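Local coordinates for 2-Cys Peroxiredoxin (Plasmodium vivax SaI-1, PDB 2I81), which probably reduces hydrogen peroxide and organic hydroperoxides through a reactive cysteine thiol, as other typical 2-Cys peroxiredoxins do, at residues P20-A32 / V146-L158. Numbering follows the deposited sequence.
Sequences PTYVGKEAPFFKA and VLIDMNGIVQHLL
Val154 carries the apolar centre, with Tyr22 and Ala27 packed against it where the N-terminal segment of this thioredoxin-like peroxiredoxin fold runs along the turn end of the hairpin of strands 140-148 and 154-160. Chi1 of 179° sets Val154 CG1 anti to the backbone N and CG2 beside it; both methyls meet the Tyr22 ring, CG2 lying 3.6 Å from Tyr22 CD2 and touching Ala27 CB. A short methyl suits Ala27, whose CB rests against Ile148 CG1 (3.8 Å) while its backbone stays close enough to bond. Leu157 reaches Tyr22 OH through CD1 and Val23 CG2 through CB; tyrosine suits this place because its ring packs against aliphatic groups while its hydroxyl hydrogen-bonds to Tyr132 O. Val23 packs on Val159 of the second subunit, a strand of which pairs antiparallel with His156-Leu158, carrying the sheet across the interface.

Outward, the type II turn Tyr22-Lys25 needs positive phi at its third position, supplied by Gly24, whose N donates to Val154 O (2.7 Å). Val154 N returns a bond to Lys25 O, and Ala27 N gives a nearly straight one to Gly152 O (2.9 Å, 171° at the hydrogen). Gly152, also at positive phi, suits the G1 bulge after the type I turn from Asp149, whose carboxylate braces it: OD2 accepts from Gln155 NE2, and OD1 from Ile153 N at 2.8 Å, approached from above the carboxylate plane.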
# COMPACT_ATOMS: atom_id res chain seq x y z
N PRO A 20 19.28 -6.38 -11.29
CA PRO A 20 20.37 -7.26 -11.70
C PRO A 20 21.13 -6.71 -12.91
O PRO A 20 20.91 -5.56 -13.29
CB PRO A 20 19.64 -8.57 -12.06
CG PRO A 20 18.20 -8.18 -12.32
CD PRO A 20 18.02 -6.73 -11.96
N THR A 21 22.01 -7.51 -13.50
CA THR A 21 22.85 -7.04 -14.60
C THR A 21 22.39 -7.53 -15.98
O THR A 21 21.79 -8.61 -16.10
CB THR A 21 24.35 -7.38 -14.38
OG1 THR A 21 25.14 -6.84 -15.45
CG2 THR A 21 24.58 -8.89 -14.29
N TYR A 22 22.66 -6.73 -17.00
CA TYR A 22 22.32 -7.09 -18.38
C TYR A 22 23.47 -7.79 -19.11
O TYR A 22 23.32 -8.16 -20.28
CB TYR A 22 21.85 -5.86 -19.17
CG TYR A 22 22.81 -4.69 -19.14
CD1 TYR A 22 22.54 -3.57 -18.36
CD2 TYR A 22 23.98 -4.71 -19.89
CE1 TYR A 22 23.41 -2.49 -18.33
CE2 TYR A 22 24.87 -3.64 -19.87
CZ TYR A 22 24.58 -2.53 -19.08
OH TYR A 22 25.44 -1.47 -19.06
N VAL A 23 24.61 -7.96 -18.44
CA VAL A 23 25.75 -8.67 -19.04
C VAL A 23 25.42 -10.15 -19.14
O VAL A 23 25.05 -10.79 -18.15
CB VAL A 23 27.07 -8.45 -18.26
CG1 VAL A 23 28.25 -9.10 -18.99
CG2 VAL A 23 27.34 -6.96 -18.05
N GLY A 24 25.56 -10.70 -20.35
CA GLY A 24 25.14 -12.06 -20.64
C GLY A 24 23.65 -12.13 -20.89
O GLY A 24 23.07 -13.21 -21.00
N LYS A 25 23.02 -10.96 -20.98
CA LYS A 25 21.59 -10.85 -21.22
C LYS A 25 21.30 -9.83 -22.31
O LYS A 25 22.21 -9.22 -22.86
CB LYS A 25 20.85 -10.51 -19.92
CG LYS A 25 20.70 -11.70 -18.96
CD LYS A 25 20.23 -11.27 -17.57
CE LYS A 25 18.74 -10.87 -17.58
NZ LYS A 25 18.31 -10.59 -16.07
N GLU A 26 20.01 -9.66 -22.62
CA GLU A 26 19.57 -8.77 -23.70
C GLU A 26 19.91 -7.31 -23.42
O GLU A 26 19.62 -6.78 -22.34
CB GLU A 26 18.06 -8.94 -23.91
CG GLU A 26 17.44 -8.00 -24.94
CD GLU A 26 15.92 -8.10 -24.99
OE1 GLU A 26 15.31 -7.38 -25.81
OE2 GLU A 26 15.34 -8.88 -24.22
N ALA A 27 20.55 -6.67 -24.40
CA ALA A 27 20.87 -5.25 -24.35
C ALA A 27 19.59 -4.42 -24.37
O ALA A 27 18.71 -4.67 -25.19
CB ALA A 27 21.77 -4.87 -25.51
N PRO A 28 19.48 -3.44 -23.46
CA PRO A 28 18.32 -2.55 -23.42
C PRO A 28 18.19 -1.76 -24.72
O PRO A 28 19.18 -1.23 -25.23
CB PRO A 28 18.62 -1.61 -22.25
CG PRO A 28 19.61 -2.34 -21.42
CD PRO A 28 20.44 -3.11 -22.39
N PHE A 29 16.96 -1.70 -25.24
CA PHE A 29 16.67 -1.01 -26.49
C PHE A 29 16.94 0.49 -26.38
O PHE A 29 16.71 1.10 -25.33
CB PHE A 29 15.20 -1.26 -26.88
CG PHE A 29 14.72 -0.41 -28.02
CD1 PHE A 29 14.93 -0.80 -29.34
CD2 PHE A 29 14.04 0.78 -27.77
CE1 PHE A 29 14.49 -0.01 -30.39
CE2 PHE A 29 13.59 1.57 -28.82
CZ PHE A 29 13.81 1.18 -30.14
N PHE A 30 17.44 1.08 -27.46
CA PHE A 30 17.58 2.53 -27.57
C PHE A 30 17.26 3.03 -28.97
O PHE A 30 17.43 2.30 -29.96
CB PHE A 30 18.97 2.99 -27.12
CG PHE A 30 20.09 2.48 -27.98
CD1 PHE A 30 20.77 1.31 -27.63
CD2 PHE A 30 20.49 3.17 -29.12
CE1 PHE A 30 21.81 0.84 -28.42
CE2 PHE A 30 21.53 2.70 -29.91
CZ PHE A 30 22.19 1.53 -29.56
N LYS A 31 16.80 4.27 -29.04
CA LYS A 31 16.54 4.96 -30.29
C LYS A 31 17.00 6.40 -30.07
O LYS A 31 16.53 7.06 -29.14
CB LYS A 31 15.05 4.92 -30.63
CG LYS A 31 14.66 5.66 -31.91
CD LYS A 31 13.14 5.74 -32.09
CE LYS A 31 12.60 4.51 -32.82
NZ LYS A 31 11.12 4.59 -33.01
N ALA A 32 17.93 6.87 -30.89
CA ALA A 32 18.49 8.20 -30.68
C ALA A 32 18.72 8.95 -31.98
O ALA A 32 19.04 8.35 -33.01
CB ALA A 32 19.80 8.10 -29.89
N VAL A 146 30.12 -0.90 -24.16
CA VAL A 146 29.12 -1.96 -24.18
C VAL A 146 29.23 -2.68 -25.52
O VAL A 146 28.99 -2.08 -26.58
CB VAL A 146 27.68 -1.42 -23.98
CG1 VAL A 146 26.67 -2.56 -24.02
CG2 VAL A 146 27.56 -0.66 -22.67
N LEU A 147 29.61 -3.95 -25.47
CA LEU A 147 29.71 -4.76 -26.68
C LEU A 147 28.48 -5.66 -26.81
O LEU A 147 28.25 -6.54 -25.97
CB LEU A 147 31.00 -5.57 -26.69
CG LEU A 147 31.38 -6.28 -28.00
CD1 LEU A 147 31.41 -5.32 -29.19
CD2 LEU A 147 32.73 -6.94 -27.84
N ILE A 148 27.71 -5.42 -27.86
CA ILE A 148 26.48 -6.15 -28.10
C ILE A 148 26.68 -7.04 -29.32
O ILE A 148 27.11 -6.57 -30.38
CB ILE A 148 25.29 -5.18 -28.32
CG1 ILE A 148 25.17 -4.21 -27.14
CG2 ILE A 148 23.99 -5.95 -28.51
CD1 ILE A 148 24.45 -2.91 -27.46
N ASP A 149 26.39 -8.33 -29.18
CA ASP A 149 26.56 -9.27 -30.29
C ASP A 149 25.40 -9.20 -31.29
O ASP A 149 24.47 -8.40 -31.12
CB ASP A 149 26.83 -10.70 -29.80
CG ASP A 149 25.65 -11.32 -29.05
OD1 ASP A 149 24.49 -10.87 -29.22
OD2 ASP A 149 25.88 -12.28 -28.28
N MET A 150 25.47 -10.03 -32.32
CA MET A 150 24.48 -10.01 -33.40
C MET A 150 23.09 -10.50 -32.96
O MET A 150 22.10 -10.26 -33.66
CB MET A 150 24.98 -10.79 -34.62
CG MET A 150 26.10 -10.09 -35.38
SD MET A 150 26.47 -10.84 -36.97
CE MET A 150 27.31 -12.34 -36.47
N ASN A 151 23.03 -11.17 -31.82
CA ASN A 151 21.75 -11.58 -31.25
C ASN A 151 21.20 -10.56 -30.24
O ASN A 151 20.18 -10.79 -29.60
CB ASN A 151 21.86 -12.97 -30.62
CG ASN A 151 22.13 -14.06 -31.65
OD1 ASN A 151 22.93 -14.96 -31.41
ND2 ASN A 151 21.46 -13.98 -32.80
N GLY A 152 21.89 -9.42 -30.12
CA GLY A 152 21.48 -8.36 -29.21
C GLY A 152 21.76 -8.65 -27.75
O GLY A 152 21.04 -8.18 -26.87
N ILE A 153 22.81 -9.43 -27.50
CA ILE A 153 23.20 -9.82 -26.14
C ILE A 153 24.51 -9.14 -25.74
O ILE A 153 25.49 -9.17 -26.49
CB ILE A 153 23.33 -11.36 -26.00
CG1 ILE A 153 22.00 -12.05 -26.32
CG2 ILE A 153 23.82 -11.76 -24.60
CD1 ILE A 153 22.12 -13.54 -26.66
N VAL A 154 24.52 -8.52 -24.55
CA VAL A 154 25.72 -7.87 -24.03
C VAL A 154 26.75 -8.92 -23.60
O VAL A 154 26.47 -9.76 -22.75
CB VAL A 154 25.41 -6.93 -22.83
CG1 VAL A 154 26.68 -6.30 -22.28
CG2 VAL A 154 24.43 -5.84 -23.25
N GLN A 155 27.93 -8.85 -24.21
CA GLN A 155 29.00 -9.80 -23.91
C GLN A 155 30.09 -9.18 -23.04
O GLN A 155 30.87 -9.90 -22.41
CB GLN A 155 29.62 -10.34 -25.20
CG GLN A 155 28.68 -11.18 -26.05
CD GLN A 155 28.23 -12.46 -25.36
OE1 GLN A 155 29.00 -13.09 -24.62
NE2 GLN A 155 26.99 -12.85 -25.60
N HIS A 156 30.14 -7.85 -23.01
CA HIS A 156 31.22 -7.13 -22.35
C HIS A 156 30.77 -5.76 -21.89
O HIS A 156 30.05 -5.05 -22.59
CB HIS A 156 32.41 -7.02 -23.31
CG HIS A 156 33.52 -6.16 -22.79
ND1 HIS A 156 34.50 -6.63 -21.94
CD2 HIS A 156 33.82 -4.86 -23.04
CE1 HIS A 156 35.35 -5.65 -21.67
NE2 HIS A 156 34.96 -4.57 -22.33
N LEU A 157 31.21 -5.39 -20.68
CA LEU A 157 30.94 -4.09 -20.11
C LEU A 157 32.20 -3.56 -19.44
O LEU A 157 32.86 -4.27 -18.68
CB LEU A 157 29.79 -4.17 -19.10
CG LEU A 157 29.37 -2.92 -18.32
CD1 LEU A 157 28.81 -1.84 -19.24
CD2 LEU A 157 28.37 -3.28 -17.23
N LEU A 158 32.53 -2.30 -19.72
CA LEU A 158 33.67 -1.65 -19.11
C LEU A 158 33.27 -0.24 -18.71
O LEU A 158 32.84 0.55 -19.56
CB LEU A 158 34.86 -1.62 -20.07
CG LEU A 158 36.22 -1.11 -19.58
CD1 LEU A 158 37.35 -1.83 -20.29
CD2 LEU A 158 36.37 0.40 -19.75